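Side-chain contacts in conserved hypothetical protein (Staphylococcus aureus subsp. aureus, PDB 2AP3), which is of unknown function but belongs to a family of putative cell-wall-binding lipoproteins and folds into a long, antiparallel bundle of helices: residues D30-I35 and K90-D95; K80-E85 and K134-A139. All blocks are in the same frame, centred on the assembly; numbering follows the deposited sequence.

How the contacts relate
Both contacts are partly buried and share helix 61-96, so they illustrate how one long helix meets different neighbours with different chemistry. Contact 1 joins it to the break between helices 10-30 and 33-50, and contact 2 joins it to helix 109-150, its successor in the chain. Their centres lie about 16 Å apart. Where the neighbouring helix is interrupted, the link is polar, a carboxylate meeting a hydroxyl; where two continuous helices pack, it is aromatic, with charged pairs along the surface of helix 61-96. The two sites touch directly: Ile-35 CG2 of contact 1 packs against Glu-85 CD of contact 2 at 3.7 Å.

Contact 1. Residues D30-I35 and K90-D95; sequences DDEEPI and KKSEQD
Glu-32 and Ser-92 face each other with their CA atoms 7.1 Å apart, where residues 30-35 run antiparallel to helix 61-96. The setting is a helical bundle whose first long rod is interrupted: helix 10-30 stops, and a type I beta turn from Asp-30 to Glu-33 leads into helix 33-50. Glu-33 N bonds to Asp-30 O at 3.0 Å, closing the turn, and Ile-35 N returns to Glu-32 O at 2.9 Å as the next helix gets under way.

The break brings the carboxylate of Glu-32 to the hydroxyl of Ser-92. From CG onward the chain of Glu-32 is extended (chi2 175°), and this carries the carboxylate across the gap, although its CB is not aimed straight at the partner helix. Ser-92 is buried and does point its CB at the turn. Its OG donates to Glu-32 OE2; the modelled separation of 2.4 Å is very short, so the exact length is doubtful, and the CB-OG-OE2 angle, about 105°, shares that doubt.

Each polar end has a further partner on helix 109-150, Lys-125 forming a salt bridge with Glu-32 OE1 and Tyr-126 OH a hydrogen bond with Ser-92 OG. Three helical elements are thereby tied together, and the lysine would be expected to favour a charged carboxylate on Glu-32. Ile-28 of helix 10-30 also packs against Ser-92.

Beyond this grip, charged groups of the two segments come near each other without pairing. Asp-31, whose OD2 forms a salt bridge with Lys-27, keeps its OD1 5.0 Å from Lys-91 NZ, too far for direct pairing, while Asp-31 OD1 and Asp-95 OD2, two carboxylate oxygens of like charge, stand 4.7 Å apart.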
loop_
_atom_site.group_PDB
_atom_site.type_symbol
_atom_site.label_atom_id
_atom_site.label_comp_id
_atom_site.label_asym_id
_atom_site.label_seq_id
_atom_site.Cartn_x
_atom_site.Cartn_y
_atom_site.Cartn_z
ATOM N N ASP A 30 -12.457 -7.000 0.807
ATOM C CA ASP A 30 -12.173 -8.396 1.160
ATOM C C ASP A 30 -11.089 -8.996 0.275
ATOM O O ASP A 30 -10.160 -9.629 0.774
ATOM C CB ASP A 30 -13.443 -9.263 1.056
ATOM C CG ASP A 30 -14.494 -8.906 2.101
ATOM O OD1 ASP A 30 -14.162 -8.188 3.070
ATOM O OD2 ASP A 30 -15.657 -9.348 1.945
ATOM N N ASP A 31 -11.219 -8.780 -1.033
ATOM C CA ASP A 31 -10.312 -9.339 -2.032
ATOM C C ASP A 31 -8.886 -8.762 -1.964
ATOM O O ASP A 31 -7.983 -9.236 -2.674
ATOM C CB ASP A 31 -10.909 -9.176 -3.443
ATOM C CG ASP A 31 -12.186 -10.003 -3.654
ATOM O OD1 ASP A 31 -12.821 -9.852 -4.723
ATOM O OD2 ASP A 31 -12.562 -10.805 -2.762
ATOM N N GLU A 32 -8.699 -7.742 -1.124
ATOM C CA GLU A 32 -7.376 -7.159 -0.853
ATOM C C GLU A 32 -6.656 -7.830 0.315
ATOM O O GLU A 32 -5.576 -7.396 0.712
ATOM C CB GLU A 32 -7.489 -5.650 -0.572
ATOM C CG GLU A 32 -7.835 -4.814 -1.785
ATOM C CD GLU A 32 -8.066 -3.336 -1.459
ATOM O OE1 GLU A 32 -7.784 -2.885 -0.333
ATOM O OE2 GLU A 32 -8.517 -2.614 -2.350
ATOM N N GLU A 33 -7.257 -8.874 0.877
ATOM C CA GLU A 33 -6.652 -9.596 2.011
ATOM C C GLU A 33 -5.212 -10.060 1.727
ATOM O O GLU A 33 -4.350 -9.984 2.617
ATOM C CB GLU A 33 -7.542 -10.764 2.469
ATOM C CG GLU A 33 -7.092 -11.423 3.773
ATOM C CD GLU A 33 -6.073 -12.533 3.561
ATOM O OE1 GLU A 33 -5.412 -12.938 4.547
ATOM O OE2 GLU A 33 -5.933 -13.008 2.409
ATOM N N PRO A 34 -4.940 -10.548 0.497
ATOM C CA PRO A 34 -3.556 -10.859 0.102
ATOM C C PRO A 34 -2.504 -9.767 0.357
ATOM O O PRO A 34 -1.330 -10.103 0.491
ATOM C CB PRO A 34 -3.687 -11.143 -1.392
ATOM C CG PRO A 34 -5.058 -11.761 -1.500
ATOM C CD PRO A 34 -5.889 -10.922 -0.575
ATOM N N ILE A 35 -2.902 -8.492 0.410
ATOM C CA ILE A 35 -1.981 -7.400 0.764
ATOM C C ILE A 35 -1.465 -7.582 2.199
ATOM O O ILE A 35 -0.305 -7.251 2.499
ATOM C CB ILE A 35 -2.634 -5.993 0.541
ATOM C CG1 ILE A 35 -2.988 -5.834 -0.945
ATOM C CG2 ILE A 35 -1.743 -4.855 1.060
ATOM C CD1 ILE A 35 -3.722 -4.547 -1.255
ATOM N N LYS A 90 -4.166 -2.754 -8.220
ATOM C CA LYS A 90 -4.601 -2.630 -9.618
ATOM C C LYS A 90 -5.926 -3.368 -9.818
ATOM O O LYS A 90 -6.858 -2.817 -10.436
ATOM C CB LYS A 90 -3.525 -3.111 -10.597
ATOM C CG LYS A 90 -3.916 -2.974 -12.068
ATOM C CD LYS A 90 -2.692 -3.059 -12.975
ATOM C CE LYS A 90 -3.046 -3.484 -14.401
ATOM N NZ LYS A 90 -3.788 -2.445 -15.182
ATOM N N LYS A 91 -6.023 -4.576 -9.268
ATOM C CA LYS A 91 -7.225 -5.414 -9.412
ATOM C C LYS A 91 -8.410 -4.749 -8.713
ATOM O O LYS A 91 -9.510 -4.669 -9.264
ATOM C CB LYS A 91 -6.961 -6.811 -8.835
ATOM C CG LYS A 91 -8.166 -7.760 -8.795
ATOM C CD LYS A 91 -7.770 -9.078 -8.122
ATOM C CE LYS A 91 -8.952 -9.840 -7.551
ATOM N NZ LYS A 91 -9.775 -10.484 -8.598
ATOM N N SER A 92 -8.157 -4.240 -7.508
ATOM C CA SER A 92 -9.156 -3.563 -6.699
ATOM C C SER A 92 -9.725 -2.337 -7.430
ATOM O O SER A 92 -10.956 -2.145 -7.488
ATOM C CB SER A 92 -8.520 -3.182 -5.352
ATOM O OG SER A 92 -9.391 -2.412 -4.551
ATOM N N GLU A 93 -8.844 -1.519 -8.004
ATOM C CA GLU A 93 -9.278 -0.322 -8.718
ATOM C C GLU A 93 -10.105 -0.683 -9.950
ATOM O O GLU A 93 -11.098 -0.014 -10.247
ATOM C CB GLU A 93 -8.102 0.578 -9.108
ATOM C CG GLU A 93 -8.555 1.977 -9.534
ATOM C CD GLU A 93 -7.500 2.758 -10.283
ATOM O OE1 GLU A 93 -7.853 3.453 -11.260
ATOM O OE2 GLU A 93 -6.317 2.687 -9.905
ATOM N N GLN A 94 -9.697 -1.738 -10.655
ATOM C CA GLN A 94 -10.449 -2.221 -11.827
ATOM C C GLN A 94 -11.867 -2.641 -11.457
ATOM O O GLN A 94 -12.809 -2.376 -12.211
ATOM C CB GLN A 94 -9.711 -3.372 -12.524
ATOM C CG GLN A 94 -8.562 -2.911 -13.416
ATOM C CD GLN A 94 -7.885 -4.047 -14.177
ATOM O OE1 GLN A 94 -6.670 -4.228 -14.089
ATOM N NE2 GLN A 94 -8.674 -4.811 -14.938
ATOM N N ASP A 95 -12.009 -3.294 -10.304
ATOM C CA ASP A 95 -13.309 -3.732 -9.808
ATOM C C ASP A 95 -14.119 -2.561 -9.261
ATOM O O ASP A 95 -15.355 -2.574 -9.314
ATOM C CB ASP A 95 -13.147 -4.795 -8.720
ATOM C CG ASP A 95 -12.656 -6.131 -9.261
ATOM O OD1 ASP A 95 -12.619 -6.318 -10.495
ATOM O OD2 ASP A 95 -12.309 -7.004 -8.441
#

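Contact 2. Residues K80-E85 and K134-A139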
loop_
_atom_site.group_PDB
_atom_site.type_symbol
_atom_site.label_atom_id
_atom_site.label_comp_id
_atom_site.label_asym_id
_atom_site.label_seq_id
_atom_site.Cartn_x
_atom_site.Cartn_y
_atom_site.Cartn_z
ATOM N N LYS A 80 10.083 -7.825 -5.231
ATOM C CA LYS A 80 9.294 -8.834 -5.933
ATOM C C LYS A 80 8.009 -9.110 -5.136
ATOM O O LYS A 80 6.891 -9.137 -5.695
ATOM C CB LYS A 80 10.115 -10.104 -6.121
ATOM C CG LYS A 80 9.401 -11.231 -6.875
ATOM C CD LYS A 80 8.923 -10.780 -8.256
ATOM C CE LYS A 80 10.110 -10.425 -9.156
ATOM N NZ LYS A 80 9.717 -9.911 -10.517
ATOM N N GLU A 81 8.146 -9.309 -3.828
ATOM C CA GLU A 81 6.964 -9.522 -3.003
ATOM C C GLU A 81 6.021 -8.317 -3.085
ATOM O O GLU A 81 4.798 -8.478 -3.195
ATOM C CB GLU A 81 7.392 -9.842 -1.553
ATOM C CG GLU A 81 6.271 -10.304 -0.638
ATOM C CD GLU A 81 5.511 -11.542 -1.121
ATOM O OE1 GLU A 81 6.074 -12.435 -1.813
ATOM O OE2 GLU A 81 4.331 -11.634 -0.752
ATOM N N PHE A 82 6.569 -7.099 -3.086
ATOM C CA PHE A 82 5.720 -5.909 -3.151
ATOM C C PHE A 82 4.895 -5.825 -4.439
ATOM O O PHE A 82 3.819 -5.246 -4.436
ATOM C CB PHE A 82 6.545 -4.652 -2.923
ATOM C CG PHE A 82 5.736 -3.402 -2.806
ATOM C CD1 PHE A 82 4.910 -3.194 -1.709
ATOM C CD2 PHE A 82 5.793 -2.436 -3.785
ATOM C CE1 PHE A 82 4.173 -2.012 -1.602
ATOM C CE2 PHE A 82 5.048 -1.249 -3.694
ATOM C CZ PHE A 82 4.234 -1.059 -2.592
ATOM N N GLU A 83 5.388 -6.426 -5.522
ATOM C CA GLU A 83 4.622 -6.464 -6.786
ATOM C C GLU A 83 3.217 -7.006 -6.547
ATOM O O GLU A 83 2.267 -6.556 -7.199
ATOM C CB GLU A 83 5.298 -7.364 -7.817
ATOM C CG GLU A 83 6.610 -6.811 -8.346
ATOM C CD GLU A 83 7.197 -7.652 -9.489
ATOM O OE1 GLU A 83 6.411 -8.276 -10.260
ATOM O OE2 GLU A 83 8.429 -7.702 -9.621
ATOM N N LYS A 84 3.099 -8.009 -5.673
ATOM C CA LYS A 84 1.793 -8.609 -5.384
ATOM C C LYS A 84 0.823 -7.568 -4.807
ATOM O O LYS A 84 -0.371 -7.592 -5.119
ATOM C CB LYS A 84 1.922 -9.821 -4.455
ATOM C CG LYS A 84 2.696 -10.992 -5.051
ATOM C CD LYS A 84 3.002 -12.000 -3.954
ATOM C CE LYS A 84 3.927 -13.102 -4.420
ATOM N NZ LYS A 84 4.231 -14.096 -3.330
ATOM N N GLU A 85 1.329 -6.668 -3.961
ATOM C CA GLU A 85 0.495 -5.573 -3.417
ATOM C C GLU A 85 0.084 -4.618 -4.534
ATOM O O GLU A 85 -1.078 -4.235 -4.650
ATOM C CB GLU A 85 1.204 -4.827 -2.273
ATOM C CG GLU A 85 0.418 -3.577 -1.803
ATOM C CD GLU A 85 0.970 -2.951 -0.525
ATOM O OE1 GLU A 85 1.698 -3.650 0.233
ATOM O OE2 GLU A 85 0.697 -1.735 -0.297
ATOM N N LYS A 134 5.400 4.098 -5.382
ATOM C CA LYS A 134 6.571 4.755 -5.969
ATOM C C LYS A 134 7.623 5.043 -4.882
ATOM O O LYS A 134 8.819 4.807 -5.062
ATOM C CB LYS A 134 6.172 6.056 -6.684
ATOM C CG LYS A 134 7.270 6.649 -7.573
ATOM C CD LYS A 134 6.723 7.846 -8.371
ATOM C CE LYS A 134 7.821 8.623 -9.072
ATOM N NZ LYS A 134 8.591 7.802 -10.053
ATOM N N ALA A 135 7.168 5.555 -3.741
ATOM C CA ALA A 135 8.087 5.941 -2.663
ATOM C C ALA A 135 8.752 4.697 -2.036
ATOM O O ALA A 135 9.939 4.717 -1.708
ATOM C CB ALA A 135 7.348 6.746 -1.600
ATOM N N TYR A 136 7.977 3.625 -1.875
ATOM C CA TYR A 136 8.524 2.411 -1.304
ATOM C C TYR A 136 9.579 1.815 -2.238
ATOM O O TYR A 136 10.698 1.506 -1.804
ATOM C CB TYR A 136 7.406 1.384 -1.023
ATOM C CG TYR A 136 7.967 0.084 -0.496
ATOM C CD1 TYR A 136 8.519 0.019 0.785
ATOM C CD2 TYR A 136 8.006 -1.062 -1.298
ATOM C CE1 TYR A 136 9.085 -1.160 1.270
ATOM C CE2 TYR A 136 8.577 -2.273 -0.812
ATOM C CZ TYR A 136 9.093 -2.307 0.475
ATOM O OH TYR A 136 9.655 -3.488 0.951
ATOM N N LYS A 137 9.234 1.663 -3.522
ATOM C CA LYS A 137 10.212 1.137 -4.491
ATOM C C LYS A 137 11.493 1.986 -4.584
ATOM O O LYS A 137 12.605 1.440 -4.659
ATOM C CB LYS A 137 9.568 0.970 -5.860
ATOM C CG LYS A 137 8.515 -0.118 -5.856
ATOM C CD LYS A 137 8.006 -0.409 -7.288
ATOM C CE LYS A 137 7.058 0.624 -7.765
ATOM N NZ LYS A 137 6.483 0.136 -9.068
ATOM N N LYS A 138 11.337 3.304 -4.530
ATOM C CA LYS A 138 12.501 4.182 -4.598
ATOM C C LYS A 138 13.407 3.893 -3.403
ATOM O O LYS A 138 14.625 3.787 -3.540
ATOM C CB LYS A 138 12.056 5.648 -4.619
ATOM C CG LYS A 138 13.182 6.597 -4.857
ATOM C CD LYS A 138 12.701 8.020 -4.702
ATOM C CE LYS A 138 13.830 8.990 -4.813
ATOM N NZ LYS A 138 14.263 9.101 -6.206
ATOM N N ALA A 139 12.791 3.766 -2.232
ATOM C CA ALA A 139 13.578 3.531 -1.009
ATOM C C ALA A 139 14.343 2.194 -1.100
ATOM O O ALA A 139 15.562 2.145 -0.875
ATOM C CB ALA A 139 12.670 3.566 0.203
#
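Lys-80 NZ donates to Glu-83 OE2 at 2.7 Å, a salt bridge spanning three residues on the same helix whose Phe-82 meets Tyr-136 of the neighbouring helix. The ammonium approaches on the syn side of OE2, 27° out of the carboxylate plane. A second pair repeats this spacing, with Lys-84 NZ 2.9 Å from Glu-81 OE1.

Between the helices the chemistry turns aromatic. Tyr-136 directs the CD2-CE2 edge of its ring at the face of Phe-82, CD2 lying 3.5 Å above the plane and over the ring centre. The ring planes are inclined at 52°, so this edge-to-face pair is strongly tilted, and the centroids are only 4.6 Å apart. In both residues CG lies anti to the backbone N (chi1 -173° in Phe-82), which sends each ring out into the space between the helices, and the two side chains pass alongside one another, pointing opposite ways.

Lys-137 adds its aliphatic part, CG coming 4.1 Å from Phe-82 CD2, while its NZ forms a salt bridge with Glu-86. Ile-42 packs on Tyr-136 and Tyr-132 on Phe-82. Apolar packing between helices, bordered by charged side chains, is characteristic of an antiparallel helical bundle.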